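Long-range contact in fibrillarin-like rRNA/tRNA 2'-O-methyltransferase (Methanocaldococcus jannaschii, PDB 1FBN), which probably uses S-adenosyl-L-methionine to methylate ribose 2'-hydroxyls of rRNA and tRNA at sites chosen by a guide RNA: residues A[63-68]-A[214-219]. Residues are numbered along the deposited sequence; the frame is centred on the assembly and turned at random.
Sequences IIKGLK and EPFEKD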
loop_
_atom_site.group_PDB
_atom_site.type_symbol
_atom_site.label_atom_id
_atom_site.label_comp_id
_atom_site.label_asym_id
_atom_site.label_seq_id
_atom_site.Cartn_x
_atom_site.Cartn_y
_atom_site.Cartn_z
ATOM N N ILE A 63 -3.901 -3.981 -7.929
ATOM C CA ILE A 63 -5.081 -3.419 -8.581
ATOM C C ILE A 63 -5.135 -3.870 -10.045
ATOM O O ILE A 63 -6.175 -4.329 -10.514
ATOM C CB ILE A 63 -5.104 -1.872 -8.492
ATOM C CG1 ILE A 63 -5.250 -1.434 -7.032
ATOM C CG2 ILE A 63 -6.260 -1.306 -9.309
ATOM C CD1 ILE A 63 -5.125 0.061 -6.819
ATOM N N ILE A 64 -4.003 -3.780 -10.745
ATOM C CA ILE A 64 -3.925 -4.188 -12.152
ATOM C C ILE A 64 -4.285 -5.669 -12.295
ATOM O O ILE A 64 -4.983 -6.055 -13.238
ATOM C CB ILE A 64 -2.503 -3.928 -12.754
ATOM C CG1 ILE A 64 -2.244 -2.423 -12.901
ATOM C CG2 ILE A 64 -2.348 -4.610 -14.111
ATOM C CD1 ILE A 64 -3.082 -1.734 -13.966
ATOM N N LYS A 65 -3.849 -6.479 -11.329
ATOM C CA LYS A 65 -4.112 -7.915 -11.339
ATOM C C LYS A 65 -5.468 -8.354 -10.782
ATOM O O LYS A 65 -5.679 -9.548 -10.541
ATOM C CB LYS A 65 -2.982 -8.674 -10.634
ATOM C CG LYS A 65 -1.646 -8.655 -11.376
ATOM C CD LYS A 65 -1.752 -9.240 -12.786
ATOM C CE LYS A 65 -2.325 -10.662 -12.788
ATOM N NZ LYS A 65 -1.569 -11.622 -11.932
ATOM N N GLY A 66 -6.359 -7.399 -10.520
ATOM C CA GLY A 66 -7.689 -7.755 -10.045
ATOM C C GLY A 66 -8.155 -7.523 -8.616
ATOM O O GLY A 66 -9.153 -8.116 -8.209
ATOM N N LEU A 67 -7.467 -6.681 -7.853
ATOM C CA LEU A 67 -7.882 -6.396 -6.479
ATOM C C LEU A 67 -9.308 -5.843 -6.519
ATOM O O LEU A 67 -9.600 -4.936 -7.302
ATOM C CB LEU A 67 -6.954 -5.351 -5.851
ATOM C CG LEU A 67 -7.225 -4.967 -4.396
ATOM C CD1 LEU A 67 -6.882 -6.132 -3.491
ATOM C CD2 LEU A 67 -6.409 -3.755 -4.005
ATOM N N LYS A 68 -10.196 -6.410 -5.700
ATOM C CA LYS A 68 -11.596 -5.968 -5.646
ATOM C C LYS A 68 -11.927 -5.179 -4.379
ATOM O O LYS A 68 -12.858 -4.368 -4.369
ATOM C CB LYS A 68 -12.552 -7.163 -5.770
ATOM C CG LYS A 68 -12.378 -7.983 -7.039
ATOM C CD LYS A 68 -12.585 -7.145 -8.285
ATOM C CE LYS A 68 -12.246 -7.945 -9.523
ATOM N NZ LYS A 68 -12.265 -7.101 -10.741
ATOM N N GLU A 214 1.800 -11.783 -9.711
ATOM C CA GLU A 214 2.695 -12.594 -10.539
ATOM C C GLU A 214 3.624 -12.008 -11.599
ATOM O O GLU A 214 4.835 -12.251 -11.546
ATOM C CB GLU A 214 1.900 -13.773 -11.129
ATOM C CG GLU A 214 2.559 -14.524 -12.278
ATOM C CD GLU A 214 1.825 -14.320 -13.595
ATOM O OE1 GLU A 214 0.590 -14.521 -13.630
ATOM O OE2 GLU A 214 2.481 -13.953 -14.595
ATOM N N PRO A 215 3.090 -11.277 -12.599
ATOM C CA PRO A 215 4.034 -10.746 -13.594
ATOM C C PRO A 215 5.031 -9.756 -12.985
ATOM O O PRO A 215 6.241 -9.935 -13.080
ATOM C CB PRO A 215 3.115 -10.055 -14.614
ATOM C CG PRO A 215 1.792 -10.720 -14.422
ATOM C CD PRO A 215 1.709 -10.887 -12.925
ATOM N N PHE A 216 4.494 -8.768 -12.283
ATOM C CA PHE A 216 5.271 -7.702 -11.666
ATOM C C PHE A 216 6.208 -8.128 -10.538
ATOM O O PHE A 216 7.275 -7.537 -10.360
ATOM C CB PHE A 216 4.311 -6.605 -11.210
ATOM C CG PHE A 216 3.272 -6.268 -12.240
ATOM C CD1 PHE A 216 3.593 -5.469 -13.333
ATOM C CD2 PHE A 216 1.991 -6.815 -12.160
ATOM C CE1 PHE A 216 2.662 -5.223 -14.332
ATOM C CE2 PHE A 216 1.051 -6.577 -13.152
ATOM C CZ PHE A 216 1.387 -5.779 -14.242
ATOM N N GLU A 217 5.803 -9.149 -9.785
ATOM C CA GLU A 217 6.598 -9.685 -8.676
ATOM C C GLU A 217 6.373 -11.192 -8.602
ATOM O O GLU A 217 5.230 -11.647 -8.517
ATOM C CB GLU A 217 6.178 -9.050 -7.345
ATOM C CG GLU A 217 6.466 -7.563 -7.205
ATOM C CD GLU A 217 7.951 -7.236 -7.199
ATOM O OE1 GLU A 217 8.771 -8.090 -6.796
ATOM O OE2 GLU A 217 8.300 -6.103 -7.591
ATOM N N LYS A 218 7.453 -11.967 -8.633
ATOM C CA LYS A 218 7.332 -13.421 -8.579
ATOM C C LYS A 218 7.193 -13.968 -7.168
ATOM O O LYS A 218 7.963 -13.624 -6.272
ATOM C CB LYS A 218 8.486 -14.082 -9.331
ATOM C CG LYS A 218 8.404 -13.799 -10.824
ATOM C CD LYS A 218 9.638 -14.238 -11.583
ATOM C CE LYS A 218 9.521 -13.862 -13.059
ATOM N NZ LYS A 218 10.718 -14.282 -13.843
ATOM N N ASP A 219 6.180 -14.811 -6.989
ATOM C CA ASP A 219 5.859 -15.430 -5.705
ATOM C C ASP A 219 5.541 -14.407 -4.612
ATOM O O ASP A 219 6.037 -14.492 -3.484
ATOM C CB ASP A 219 6.954 -16.413 -5.270
ATOM C CG ASP A 219 7.001 -17.655 -6.147
ATOM O OD1 ASP A 219 5.924 -18.205 -6.462
ATOM O OD2 ASP A 219 8.114 -18.080 -6.527
#
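Lys65 brings its ammonium group nearer to a proline ring, which it meets tip to tip, than to the carboxylate it pairs with: NZ lies 3.5 Å from Pro215 CD, while the salt bridge from NZ to Glu214 OE1 is long, at 4.0 Å. A stronger polar partner lies just before the loop, where Lys65 NZ hydrogen-bonds to the carbonyl oxygen of Asp212. Bends at chi2, chi3 and chi4, each near -57°, curl the lysine chain. Its CG sits in the plane of the Phe216 ring, at its edge, 3.8 Å from CE2, and its CD comes to 3.8 Å from Pro215 CD. Ile64 meets the same ring through its CG2 branch, 3.9 Å from CZ, the two side chains crossing at about a right angle. Over one face of the ring stands Pro215 CB, shifted toward the rim. On the helix side, a Schellman motif closes helix 58-64: Gly66, with phi of 108°, is its C-prime residue, and its N bonds to Ile63 O. Ile64 and Lys65, at this helix end, meet the loop between strands 205-212 and 220-227, the antiparallel pair that finishes the seven-stranded sheet of the Rossmann-like methyltransferase fold. Replacing Lys65 with an alanine would probably leave the Asp212 carbonyl without this hydrogen-bond donor and Glu214 without its long salt-bridge partner, and open a gap beside the Phe216 edge. Pro54 and Asn55 also touch Phe216, whose side chain is about 11 Å from that of Thr88, a predicted S-adenosyl-L-methionine-binding residue.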